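Local coordinates for protein glycine cleavage system transcriptional repressor, putative (Vibrio cholerae, PDB 1U8S) that probably acts as a transcriptional repressor of the glycine cleavage system, as a two-subunit protein carrying two ACT domains in each chain, at residues G105-F110 with F141-S146; Y97-D102 with D170-L175; Y92-Y97 with A147-G152; I9-T14 with F46-L51; T28-N33 with I59-T64. All blocks are in the same frame, centred on the assembly; numbering follows the deposited sequence.

Contact 1 of 5, residues G105-F110 with F141-S146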
# COMPACT_ATOMS: atom_id res chain seq x y z
N GLY B 105 -11.40 11.54 18.59
CA GLY B 105 -11.24 10.10 18.74
C GLY B 105 -12.15 9.18 17.96
O GLY B 105 -12.31 8.02 18.30
N LEU B 106 -12.72 9.72 16.88
CA LEU B 106 -13.65 8.99 16.02
C LEU B 106 -13.01 7.96 15.09
O LEU B 106 -13.51 6.84 14.95
CB LEU B 106 -14.44 10.00 15.19
CG LEU B 106 -15.67 9.47 14.45
CD1 LEU B 106 -16.74 9.11 15.47
CD2 LEU B 106 -16.18 10.53 13.49
N THR B 107 -11.91 8.33 14.43
CA THR B 107 -11.25 7.42 13.51
C THR B 107 -10.87 6.09 14.14
O THR B 107 -11.14 5.04 13.56
CB THR B 107 -9.99 8.05 12.86
OG1 THR B 107 -10.35 9.22 12.13
CG2 THR B 107 -9.34 7.06 11.90
N GLU B 108 -10.25 6.12 15.31
CA GLU B 108 -9.83 4.88 15.97
C GLU B 108 -11.00 4.00 16.40
O GLU B 108 -10.82 2.81 16.71
CB GLU B 108 -8.91 5.19 17.15
CG GLU B 108 -9.44 6.28 18.06
CD GLU B 108 -8.68 7.59 17.91
OE1 GLU B 108 -8.61 8.11 16.77
OE2 GLU B 108 -8.17 8.09 18.94
N LYS B 109 -12.19 4.58 16.44
CA LYS B 109 -13.40 3.84 16.79
C LYS B 109 -13.70 2.92 15.61
O LYS B 109 -14.07 1.76 15.78
CB LYS B 109 -14.57 4.81 16.99
CG LYS B 109 -14.50 5.62 18.27
CD LYS B 109 -15.38 5.01 19.35
CE LYS B 109 -15.01 5.53 20.72
NZ LYS B 109 -14.72 6.98 20.64
N PHE B 110 -13.51 3.45 14.41
CA PHE B 110 -13.76 2.69 13.20
C PHE B 110 -12.68 1.69 12.85
O PHE B 110 -12.99 0.65 12.28
CB PHE B 110 -14.05 3.66 12.05
CG PHE B 110 -15.43 4.24 12.13
CD1 PHE B 110 -16.55 3.46 11.81
CD2 PHE B 110 -15.64 5.53 12.63
CE1 PHE B 110 -17.83 3.94 11.99
CE2 PHE B 110 -16.94 6.01 12.82
CZ PHE B 110 -18.03 5.22 12.50
N PHE B 141 -15.67 16.40 9.33
CA PHE B 141 -14.59 15.43 9.34
C PHE B 141 -15.02 14.18 8.57
O PHE B 141 -16.07 13.61 8.87
CB PHE B 141 -14.26 15.06 10.79
CG PHE B 141 -12.97 14.29 10.94
CD1 PHE B 141 -11.75 14.91 10.73
CD2 PHE B 141 -12.99 12.95 11.30
CE1 PHE B 141 -10.56 14.21 10.87
CE2 PHE B 141 -11.81 12.24 11.44
CZ PHE B 141 -10.59 12.87 11.22
N HIS B 142 -14.23 13.77 7.57
CA HIS B 142 -14.55 12.58 6.77
C HIS B 142 -13.53 11.45 6.91
O HIS B 142 -12.32 11.66 6.78
CB HIS B 142 -14.67 12.92 5.27
CG HIS B 142 -15.76 13.89 4.93
ND1 HIS B 142 -16.25 14.04 3.65
CD2 HIS B 142 -16.44 14.78 5.70
CE1 HIS B 142 -17.18 14.98 3.64
NE2 HIS B 142 -17.32 15.45 4.87
N ILE B 143 -14.02 10.25 7.17
CA ILE B 143 -13.16 9.07 7.30
C ILE B 143 -13.44 8.14 6.11
O ILE B 143 -14.59 7.94 5.73
CB ILE B 143 -13.46 8.30 8.63
CG1 ILE B 143 -13.13 9.21 9.83
CG2 ILE B 143 -12.64 7.01 8.71
CD1 ILE B 143 -13.44 8.59 11.20
N ALA B 144 -12.38 7.61 5.51
CA ALA B 144 -12.54 6.68 4.39
C ALA B 144 -11.64 5.47 4.63
O ALA B 144 -10.42 5.61 4.74
CB ALA B 144 -12.18 7.36 3.07
N ILE B 145 -12.25 4.30 4.70
CA ILE B 145 -11.51 3.07 4.96
C ILE B 145 -11.82 2.00 3.92
O ILE B 145 -12.96 1.85 3.49
CB ILE B 145 -11.87 2.49 6.37
CG1 ILE B 145 -11.35 3.42 7.47
CG2 ILE B 145 -11.33 1.06 6.52
CD1 ILE B 145 -11.95 3.16 8.84
N SER B 146 -10.80 1.25 3.53
CA SER B 146 -10.97 0.14 2.59
C SER B 146 -10.51 -1.10 3.31
O SER B 146 -9.40 -1.13 3.84
CB SER B 146 -10.15 0.34 1.31
OG SER B 146 -10.76 1.31 0.48
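The carbonyl oxygen of Leu106 is gripped by two backbone N-H groups of the next turn: Lys109 N at 3.0 Å from Leu106 O, and, more weakly, Phe110 N at 3.4 Å from the same atom. This bonding winds the chain into helix 107-116, whose first turn lies over strand 141-149. Across the interface the fit is one of shape. Ile143 reaches out with an extended chain (chi2 177°), and its tip slips under the turn: CD1 lies 3.3 Å from Thr107 OG1, 4.0 Å from Leu106 CG and 4.0 Å from Phe110 CD2, so a single methyl meets three residues. In the βαββαβ ACT fold this is the first helix seated on the third strand, with Phe110 carrying the packing on to Phe162, Leu165 and Cys166 of helix 155-168. Thr107 OG1 also approaches the edge of the Phe141 ring, in its plane, 3.4 Å from CE2; Phe141 has its CG anti to the backbone N (chi1 -168°), crossing Thr107 at about a right angle. Further along, Ile145 CD1 rests 3.9 Å from Phe110 CB. Thr107 packs as well on Val24 of the second subunit, and Glu108 forms a salt bridge with Arg25 of that subunit.

Contact 2 of 5, residues Y97-D102 with D170-L175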
# COMPACT_ATOMS: atom_id res chain seq x y z
N TYR B 97 -17.37 4.93 4.46
CA TYR B 97 -17.27 6.38 4.42
C TYR B 97 -18.07 6.96 5.58
O TYR B 97 -19.29 6.84 5.63
CB TYR B 97 -17.80 6.93 3.10
CG TYR B 97 -17.18 8.26 2.79
CD1 TYR B 97 -15.84 8.34 2.41
CD2 TYR B 97 -17.90 9.45 2.94
CE1 TYR B 97 -15.21 9.58 2.19
CE2 TYR B 97 -17.28 10.70 2.72
CZ TYR B 97 -15.94 10.75 2.35
OH TYR B 97 -15.31 11.95 2.12
N VAL B 98 -17.37 7.59 6.51
CA VAL B 98 -18.01 8.16 7.67
C VAL B 98 -17.85 9.66 7.67
O VAL B 98 -16.77 10.16 7.37
CB VAL B 98 -17.41 7.57 8.97
CG1 VAL B 98 -17.98 8.28 10.20
CG2 VAL B 98 -17.69 6.07 9.03
N GLU B 99 -18.91 10.38 8.02
CA GLU B 99 -18.86 11.84 8.08
C GLU B 99 -19.39 12.31 9.42
O GLU B 99 -20.43 11.83 9.88
CB GLU B 99 -19.69 12.45 6.95
CG GLU B 99 -19.11 12.23 5.56
CD GLU B 99 -20.08 12.61 4.46
OE1 GLU B 99 -19.65 12.66 3.29
OE2 GLU B 99 -21.27 12.85 4.77
N SER B 100 -18.68 13.24 10.05
CA SER B 100 -19.08 13.78 11.34
C SER B 100 -18.71 15.24 11.43
O SER B 100 -18.03 15.77 10.57
CB SER B 100 -18.39 13.02 12.47
OG SER B 100 -18.71 13.60 13.73
N ASP B 101 -19.16 15.90 12.49
CA ASP B 101 -18.82 17.30 12.68
C ASP B 101 -17.75 17.36 13.76
O ASP B 101 -17.03 18.34 13.87
CB ASP B 101 -20.04 18.10 13.13
CG ASP B 101 -20.57 17.63 14.46
OD1 ASP B 101 -21.07 16.49 14.54
OD2 ASP B 101 -20.49 18.42 15.43
N ASP B 102 -17.68 16.30 14.55
CA ASP B 102 -16.69 16.18 15.63
C ASP B 102 -15.67 15.14 15.21
O ASP B 102 -16.05 14.06 14.75
CB ASP B 102 -17.35 15.69 16.93
CG ASP B 102 -17.90 16.82 17.78
OD1 ASP B 102 -18.57 16.51 18.80
OD2 ASP B 102 -17.65 18.00 17.46
N ASP B 170 -23.56 8.49 16.47
CA ASP B 170 -24.29 9.57 15.84
C ASP B 170 -23.61 10.22 14.64
O ASP B 170 -23.51 11.45 14.58
CB ASP B 170 -24.61 10.65 16.88
CG ASP B 170 -25.44 11.77 16.32
OD1 ASP B 170 -26.43 11.47 15.62
OD2 ASP B 170 -25.12 12.95 16.59
N VAL B 171 -23.14 9.41 13.70
CA VAL B 171 -22.47 9.94 12.50
C VAL B 171 -23.08 9.31 11.25
O VAL B 171 -23.77 8.29 11.34
CB VAL B 171 -20.96 9.63 12.49
CG1 VAL B 171 -20.31 10.12 13.76
CG2 VAL B 171 -20.73 8.13 12.33
N GLN B 172 -22.81 9.92 10.10
CA GLN B 172 -23.32 9.41 8.83
C GLN B 172 -22.29 8.49 8.20
O GLN B 172 -21.15 8.89 7.94
CB GLN B 172 -23.60 10.55 7.86
CG GLN B 172 -24.67 11.53 8.31
CD GLN B 172 -24.90 12.64 7.30
OE1 GLN B 172 -24.03 13.49 7.09
NE2 GLN B 172 -26.06 12.62 6.65
N GLY B 173 -22.69 7.25 7.96
CA GLY B 173 -21.78 6.31 7.36
C GLY B 173 -22.46 5.44 6.33
O GLY B 173 -23.62 5.08 6.46
N SER B 174 -21.71 5.12 5.29
CA SER B 174 -22.19 4.26 4.23
C SER B 174 -21.20 3.12 4.07
O SER B 174 -20.03 3.23 4.44
CB SER B 174 -22.34 5.04 2.92
OG SER B 174 -21.22 5.87 2.68
N LEU B 175 -21.67 2.01 3.53
CA LEU B 175 -20.83 0.85 3.34
C LEU B 175 -20.98 0.40 1.89
O LEU B 175 -22.04 0.55 1.28
CB LEU B 175 -21.25 -0.23 4.33
CG LEU B 175 -20.29 -1.38 4.61
CD1 LEU B 175 -20.67 -2.04 5.92
CD2 LEU B 175 -20.33 -2.38 3.47
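Here the first strand of the C-terminal ACT domain pairs with its last: 97-100 and 172-175 run antiparallel, their axes 4.6 Å apart, with 172-179 as an outermost strand of the sheet within the chain. Two pairs are hydrogen-bonded, Tyr97 with Ser174 and Glu99 with Gln172. The shortest of the four bonds runs from Glu99 N to Gln172 O at 2.7 Å, nearly along the C=O axis. Between them lies the non-hydrogen-bonded pair of Val98 and Gly173, where Gly173 CA comes 3.1 Å from Tyr97 O in a CA-H...O contact. Joining strands one and four in this way is part of the 2-3-1-4 order of the βαββαβ fold. On the helix side, Val98 CG1, anti to its backbone N, meets Val171 CG2 at 3.5 Å, the two crossing obliquely, and Val171 CG1 lies 3.7 Å from Ser100 CB; Phe110 packs on both valines. The other face carries Tyr97, Glu99, Gln172 and Ser174: Ser174 OG touches Tyr97 CB at 3.6 Å, Glu99 OE1 stands in plane at the edge of the Tyr97 ring, and Tyr97 OH is hydrogen-bonded to His142 ND1. Asp170, with positive phi in a Schellman motif ending helix 155-168, delivers the chain to Val171.

Contact 3 of 5, residues Y92-Y97 with A147-G152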
# COMPACT_ATOMS: atom_id res chain seq x y z
N TYR B 92 -13.98 -9.97 -0.93
CA TYR B 92 -14.60 -8.67 -1.07
C TYR B 92 -13.74 -7.58 -0.51
O TYR B 92 -12.81 -7.81 0.27
CB TYR B 92 -15.94 -8.62 -0.34
CG TYR B 92 -17.03 -9.44 -0.99
CD1 TYR B 92 -17.94 -8.85 -1.87
CD2 TYR B 92 -17.18 -10.78 -0.68
CE1 TYR B 92 -18.99 -9.60 -2.43
CE2 TYR B 92 -18.22 -11.54 -1.22
CZ TYR B 92 -19.12 -10.95 -2.09
OH TYR B 92 -20.16 -11.70 -2.59
N THR B 93 -14.07 -6.37 -0.93
CA THR B 93 -13.42 -5.17 -0.48
C THR B 93 -14.57 -4.35 0.01
O THR B 93 -15.50 -4.06 -0.75
CB THR B 93 -12.74 -4.39 -1.64
OG1 THR B 93 -11.52 -5.03 -2.01
CG2 THR B 93 -12.46 -2.95 -1.22
N VAL B 94 -14.57 -3.99 1.28
CA VAL B 94 -15.63 -3.16 1.78
C VAL B 94 -15.04 -1.77 1.86
O VAL B 94 -13.92 -1.59 2.34
CB VAL B 94 -16.11 -3.59 3.19
CG1 VAL B 94 -16.28 -5.10 3.23
CG2 VAL B 94 -15.13 -3.15 4.25
N GLU B 95 -15.77 -0.79 1.33
CA GLU B 95 -15.33 0.59 1.39
C GLU B 95 -16.28 1.29 2.35
O GLU B 95 -17.50 1.20 2.19
CB GLU B 95 -15.44 1.24 0.02
CG GLU B 95 -14.78 0.47 -1.08
CD GLU B 95 -14.90 1.16 -2.42
OE1 GLU B 95 -15.95 1.79 -2.68
OE2 GLU B 95 -13.94 1.07 -3.21
N VAL B 96 -15.73 1.96 3.35
CA VAL B 96 -16.55 2.66 4.32
C VAL B 96 -16.32 4.16 4.22
O VAL B 96 -15.21 4.61 3.91
CB VAL B 96 -16.24 2.21 5.75
CG1 VAL B 96 -16.79 3.20 6.75
CG2 VAL B 96 -16.83 0.84 6.00
N TYR B 97 -17.37 4.93 4.46
CA TYR B 97 -17.27 6.38 4.42
C TYR B 97 -18.07 6.96 5.58
O TYR B 97 -19.29 6.84 5.63
CB TYR B 97 -17.80 6.93 3.10
CG TYR B 97 -17.18 8.26 2.79
CD1 TYR B 97 -15.84 8.34 2.41
CD2 TYR B 97 -17.90 9.45 2.94
CE1 TYR B 97 -15.21 9.58 2.19
CE2 TYR B 97 -17.28 10.70 2.72
CZ TYR B 97 -15.94 10.75 2.35
OH TYR B 97 -15.31 11.95 2.12
N ALA B 147 -11.34 -2.13 3.33
CA ALA B 147 -10.97 -3.36 4.02
C ALA B 147 -11.35 -4.57 3.21
O ALA B 147 -12.29 -4.54 2.42
CB ALA B 147 -11.61 -3.42 5.40
N ARG B 148 -10.62 -5.65 3.42
CA ARG B 148 -10.87 -6.88 2.70
C ARG B 148 -11.39 -7.96 3.62
O ARG B 148 -10.82 -8.21 4.69
CB ARG B 148 -9.58 -7.33 2.02
CG ARG B 148 -9.08 -6.34 0.98
CD ARG B 148 -7.74 -6.76 0.44
NE ARG B 148 -7.26 -5.87 -0.62
CZ ARG B 148 -6.05 -5.95 -1.17
NH1 ARG B 148 -5.20 -6.89 -0.77
NH2 ARG B 148 -5.70 -5.09 -2.13
N VAL B 149 -12.49 -8.59 3.22
CA VAL B 149 -13.08 -9.68 3.98
C VAL B 149 -13.10 -10.93 3.10
O VAL B 149 -13.22 -10.84 1.88
CB VAL B 149 -14.51 -9.36 4.39
CG1 VAL B 149 -14.51 -8.06 5.17
CG2 VAL B 149 -15.40 -9.28 3.18
N ASP B 150 -12.97 -12.09 3.72
CA ASP B 150 -12.98 -13.32 2.95
C ASP B 150 -14.41 -13.78 2.70
O ASP B 150 -15.37 -13.07 3.02
CB ASP B 150 -12.18 -14.40 3.68
CG ASP B 150 -12.64 -14.61 5.10
OD1 ASP B 150 -11.78 -14.91 5.95
OD2 ASP B 150 -13.85 -14.48 5.38
N SER B 151 -14.56 -14.95 2.10
CA SER B 151 -15.87 -15.52 1.77
C SER B 151 -16.66 -15.93 3.02
O SER B 151 -17.90 -15.98 2.99
CB SER B 151 -15.68 -16.72 0.86
OG SER B 151 -14.77 -17.65 1.44
N GLY B 152 -15.95 -16.23 4.10
CA GLY B 152 -16.60 -16.65 5.33
C GLY B 152 -17.21 -15.52 6.14
O GLY B 152 -17.65 -15.74 7.27
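Four backbone hydrogen bonds hold the start of strand 92-100 against the end of strand 141-149. The tightest is Val94 N to Ala147 O, 2.6 Å and nearly along the C=O axis, and Ala147 N donates back to Val94 O at 2.8 Å. Tyr92 and Val149 form the second hydrogen-bonded pair; there Val149 N sits well above the carbonyl plane of Tyr92, 41° out of it, 3.1 Å from Tyr92 O. The strand segments run antiparallel with a marked twist, 142° between their directions. Thr93 and Arg148 make the non-hydrogen-bonded pair in between.

The side chains of one face pack together. Val149 puts CG2 between its backbone N and carbonyl carbon, and that methyl touches Tyr92 CB at 3.6 Å; its other methyl, CG1, lies 4.0 Å from Val94 CG1, the two valines crossing at about a right angle. Val94 CG2 touches Ala147 CB at 3.7 Å. On the reverse face Arg148 runs extended from CG to NE beside Thr93, both pointing the same way.

Outside this shell, helix 155-168 lies over the Tyr92, Val94 and Val149 face through Leu155 and Leu158, Ile119 packs on Ala147 and Val149, and strand 172-179 flanks strand 92-100 along its other edge, as expected of the central strand pair of an ACT sheet.

Contact 4 of 5, residues I9-T14 with F46-L51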
# COMPACT_ATOMS: atom_id res chain seq x y z
N ILE B 9 10.14 -4.98 3.01
CA ILE B 9 10.82 -3.77 2.58
C ILE B 9 9.94 -2.52 2.55
O ILE B 9 8.78 -2.57 2.14
CB ILE B 9 11.45 -3.96 1.18
CG1 ILE B 9 12.50 -5.07 1.22
CG2 ILE B 9 12.09 -2.66 0.72
CD1 ILE B 9 13.05 -5.43 -0.16
N THR B 10 10.51 -1.42 2.99
CA THR B 10 9.84 -0.14 3.01
C THR B 10 10.77 0.85 2.31
O THR B 10 11.97 0.87 2.58
CB THR B 10 9.58 0.34 4.45
OG1 THR B 10 8.24 0.01 4.82
CG2 THR B 10 9.79 1.83 4.57
N ALA B 11 10.22 1.66 1.42
CA ALA B 11 11.03 2.63 0.71
C ALA B 11 10.29 3.92 0.37
O ALA B 11 9.11 3.90 0.03
CB ALA B 11 11.58 2.00 -0.56
N VAL B 12 10.99 5.04 0.47
CA VAL B 12 10.41 6.34 0.17
C VAL B 12 11.47 7.13 -0.58
O VAL B 12 12.60 7.27 -0.11
CB VAL B 12 10.04 7.12 1.43
CG1 VAL B 12 9.26 8.38 1.06
CG2 VAL B 12 9.22 6.24 2.34
N GLY B 13 11.10 7.63 -1.75
CA GLY B 13 12.05 8.39 -2.54
C GLY B 13 11.33 9.32 -3.50
O GLY B 13 10.17 9.09 -3.87
N THR B 14 12.02 10.37 -3.89
CA THR B 14 11.45 11.32 -4.82
C THR B 14 11.10 10.52 -6.07
O THR B 14 11.98 9.93 -6.71
CB THR B 14 12.44 12.43 -5.18
OG1 THR B 14 12.93 13.04 -3.98
CG2 THR B 14 11.74 13.49 -6.03
N PHE B 46 7.56 8.52 -4.05
CA PHE B 46 7.30 7.16 -4.49
C PHE B 46 7.34 6.36 -3.18
O PHE B 46 8.36 6.36 -2.50
CB PHE B 46 8.41 6.71 -5.46
CG PHE B 46 8.56 5.22 -5.59
CD1 PHE B 46 7.75 4.49 -6.45
CD2 PHE B 46 9.53 4.54 -4.86
CE1 PHE B 46 7.90 3.10 -6.58
CE2 PHE B 46 9.69 3.15 -4.98
CZ PHE B 46 8.87 2.43 -5.84
N THR B 47 6.24 5.72 -2.81
CA THR B 47 6.22 4.94 -1.57
C THR B 47 5.91 3.49 -1.89
O THR B 47 4.99 3.19 -2.66
CB THR B 47 5.18 5.48 -0.54
OG1 THR B 47 3.86 5.37 -1.08
CG2 THR B 47 5.44 6.93 -0.22
N LEU B 48 6.68 2.59 -1.28
CA LEU B 48 6.54 1.16 -1.51
C LEU B 48 6.59 0.24 -0.27
O LEU B 48 7.47 0.35 0.58
CB LEU B 48 7.65 0.74 -2.46
CG LEU B 48 7.92 -0.75 -2.57
CD1 LEU B 48 7.04 -1.33 -3.64
CD2 LEU B 48 9.38 -0.97 -2.92
N LEU B 49 5.61 -0.67 -0.19
CA LEU B 49 5.58 -1.67 0.88
C LEU B 49 5.85 -2.94 0.11
O LEU B 49 5.25 -3.15 -0.93
CB LEU B 49 4.20 -1.78 1.53
CG LEU B 49 3.78 -0.55 2.33
CD1 LEU B 49 2.46 -0.83 3.06
CD2 LEU B 49 4.91 -0.18 3.31
N MET B 50 6.75 -3.78 0.60
CA MET B 50 7.02 -5.00 -0.15
C MET B 50 7.46 -6.17 0.73
O MET B 50 8.10 -5.98 1.76
CB MET B 50 8.06 -4.74 -1.24
CG MET B 50 8.27 -5.89 -2.19
SD MET B 50 9.53 -5.53 -3.45
CE MET B 50 8.54 -4.72 -4.73
N LEU B 51 7.08 -7.37 0.31
CA LEU B 51 7.40 -8.61 1.00
C LEU B 51 8.04 -9.57 0.01
O LEU B 51 7.41 -9.97 -0.96
CB LEU B 51 6.13 -9.24 1.57
CG LEU B 51 6.33 -10.66 2.09
CD1 LEU B 51 7.33 -10.63 3.22
CD2 LEU B 51 5.00 -11.26 2.54
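Strands 9-14 and 46-51 run antiparallel at 170°, their axes 4.9 Å apart, with six backbone hydrogen bonds in three pairs: Ile9 with Met50, Ala11 with Leu48, and Gly13 with Phe46. The bond from Ile9 N to Met50 O is the shortest at 2.6 Å and almost straight (173°); Phe46 N to Gly13 O, 2.7 Å, lies nearly along the C=O axis. The non-hydrogen-bonded pairs, Thr10 with Leu49 and Val12 with Thr47, add CA-H...O contacts, such as Val12 CA to Phe46 O at 3.4 Å.

These are the first and third strands of the N-terminal ACT domain, which lie side by side in the middle of its sheet. One face carries Ile9, Ala11, Phe46, Leu48 and Met50. Ile9 CB and Met50 CB stand 4.2 Å apart, and Ala11 CB meets Leu48 CD2 at 4.4 Å. Phe46 CB lies 3.4 Å from Gly13 O, and with CG anti to the backbone N (chi1 159°) the ring packs on Ile19 and Cys20 of helix 19-28. That helix also packs on this face through Val23 and Val24, and helix 56-71 reaches Ile9. On the other face Thr10 and Leu49 lie alongside, Thr10 OG1 3.7 Å from Leu49 CD2.

That second face looks to the other subunit: Thr10 OG1 hydrogen-bonds Thr10 OG1 of the second subunit, and Leu49 packs on its Leu49. Thr47 OG1 is hydrogen-bonded to Ala40 O of its own chain. Both faces are therefore buried, one hydrophobic under the helices, the other mixing methyls with hydroxyls whose polar ends have partners, consistent with a face through which the sheets of the two subunits meet.

Contact 5 of 5, residues T28-N33 with I59-T64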
# COMPACT_ATOMS: atom_id res chain seq x y z
N THR B 28 14.41 -8.93 -7.82
CA THR B 28 14.26 -10.12 -8.66
C THR B 28 15.62 -10.62 -9.13
O THR B 28 15.85 -11.83 -9.17
CB THR B 28 13.39 -9.83 -9.90
OG1 THR B 28 13.98 -8.78 -10.67
CG2 THR B 28 11.99 -9.43 -9.47
N GLN B 29 16.51 -9.69 -9.47
CA GLN B 29 17.86 -10.04 -9.92
C GLN B 29 18.74 -10.54 -8.77
O GLN B 29 19.92 -10.86 -8.96
CB GLN B 29 18.53 -8.83 -10.60
CG GLN B 29 18.08 -8.60 -12.05
CD GLN B 29 18.96 -7.59 -12.80
OE1 GLN B 29 20.18 -7.57 -12.64
NE2 GLN B 29 18.34 -6.76 -13.63
N ALA B 30 18.16 -10.61 -7.57
CA ALA B 30 18.88 -11.10 -6.39
C ALA B 30 18.49 -12.55 -6.11
O ALA B 30 19.07 -13.20 -5.25
CB ALA B 30 18.56 -10.23 -5.18
N GLY B 31 17.49 -13.03 -6.85
CA GLY B 31 17.03 -14.40 -6.69
C GLY B 31 15.77 -14.52 -5.86
O GLY B 31 15.22 -15.61 -5.71
N CYS B 32 15.30 -13.40 -5.32
CA CYS B 32 14.10 -13.42 -4.50
C CYS B 32 12.80 -13.31 -5.28
O CYS B 32 12.78 -12.90 -6.44
CB CYS B 32 14.17 -12.30 -3.47
SG CYS B 32 15.65 -12.35 -2.46
N ASN B 33 11.72 -13.69 -4.63
CA ASN B 33 10.40 -13.63 -5.22
C ASN B 33 9.68 -12.49 -4.55
O ASN B 33 9.95 -12.17 -3.39
CB ASN B 33 9.63 -14.92 -4.94
CG ASN B 33 10.21 -16.09 -5.67
OD1 ASN B 33 10.02 -16.23 -6.88
ND2 ASN B 33 10.93 -16.94 -4.95
N ILE B 59 18.53 -13.36 0.31
CA ILE B 59 17.94 -12.32 1.12
C ILE B 59 19.06 -11.39 1.58
O ILE B 59 18.96 -10.17 1.46
CB ILE B 59 17.22 -12.91 2.34
CG1 ILE B 59 15.98 -13.69 1.89
CG2 ILE B 59 16.81 -11.79 3.29
CD1 ILE B 59 14.85 -12.80 1.36
N THR B 60 20.14 -11.97 2.10
CA THR B 60 21.26 -11.16 2.55
C THR B 60 21.73 -10.29 1.39
O THR B 60 22.04 -9.10 1.57
CB THR B 60 22.43 -12.03 3.02
OG1 THR B 60 21.98 -12.92 4.05
CG2 THR B 60 23.55 -11.17 3.58
N ARG B 61 21.76 -10.87 0.19
CA ARG B 61 22.17 -10.14 -1.00
C ARG B 61 21.29 -8.91 -1.16
O ARG B 61 21.77 -7.85 -1.55
CB ARG B 61 22.03 -11.00 -2.25
CG ARG B 61 22.23 -10.23 -3.55
CD ARG B 61 23.69 -9.84 -3.76
NE ARG B 61 23.87 -8.98 -4.94
CZ ARG B 61 25.03 -8.80 -5.56
NH1 ARG B 61 26.12 -9.41 -5.12
NH2 ARG B 61 25.11 -7.99 -6.62
N VAL B 62 20.00 -9.06 -0.85
CA VAL B 62 19.05 -7.97 -0.94
C VAL B 62 19.23 -7.01 0.23
O VAL B 62 19.11 -5.80 0.08
CB VAL B 62 17.59 -8.49 -0.95
CG1 VAL B 62 16.62 -7.32 -1.03
CG2 VAL B 62 17.38 -9.42 -2.11
N GLU B 63 19.51 -7.56 1.41
CA GLU B 63 19.69 -6.74 2.60
C GLU B 63 20.94 -5.88 2.48
O GLU B 63 21.04 -4.83 3.12
CB GLU B 63 19.79 -7.63 3.85
CG GLU B 63 18.57 -8.50 4.10
CD GLU B 63 18.73 -9.38 5.33
OE1 GLU B 63 19.71 -10.15 5.39
OE2 GLU B 63 17.87 -9.30 6.24
N THR B 64 21.89 -6.32 1.67
CA THR B 64 23.11 -5.54 1.50
C THR B 64 23.00 -4.52 0.39
O THR B 64 23.18 -3.33 0.62
CB THR B 64 24.32 -6.43 1.20
OG1 THR B 64 24.49 -7.40 2.25
CG2 THR B 64 25.58 -5.57 1.10
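One methyl is the chief bump here: Val62 CG2 projects from helix 56-71 into the notch between Ala30 CB and Cys32 SG, 3.4 Å from Ala30 CB and 3.4 Å from Cys32 SG. Val62 CG2 gets there because its branch is anti to the carbonyl carbon, with CG1 anti to the backbone N (chi1 179°). The loop answers with bumps of its own. Cys32 turns its sulphur beside its backbone N (chi1 -56°), so that SG touches both Val62 CG2 and Ile59 CD1, 3.9 Å from the latter. Although Ile59 CB points away from the loop, the bend at its chi2 (-71°) brings CD1 back to the sulphur. Ala30 CB meets Val62 and also the aliphatic base of Arg61, 4.0 Å from Arg61 CG.

The hollow forms where helix 19-28 ends. A type I turn from Thr28 to Gly31, tied by Gly31 N to Thr28 O at 3.1 Å, and a Schellman motif with positive phi at Gly31 fold the chain back, placing Ala30 and Cys32 on the same side of the turn.

The contact seats the loop that follows helix 19-28, leading into strand 33-42, against helix 56-71. Beneath, Val62 packs on Ile9 of strand 5-14 and Ile52 of strand 45-54, while Thr28 O and Cys32 O both accept from Lys103 NZ of the second subunit, just before Asn33 begins strand 33-42.

Overall arrangement
From the N terminus, contact 4 opens at 9-14 and contact 5 at 28-33; 46-51 then closes contact 4 and 59-64 closes contact 5, so the two cross, contact 4 pairing the first and third strands, contact 5 setting a loop on the second helix. They touch where Ile9 meets Val62. In the second ACT domain, contacts 3 and 2 open in turn along strand 92-100, sharing Tyr97; contact 1 opens and closes within both, at 105-110 and 141-146, before 147-152 closes contact 3 and 170-175 closes contact 2, so these cross too. Contacts 4 and 5 lie on the opposite side of the chain's centre from the other three; contacts 1, 4 and 5 touch the second subunit.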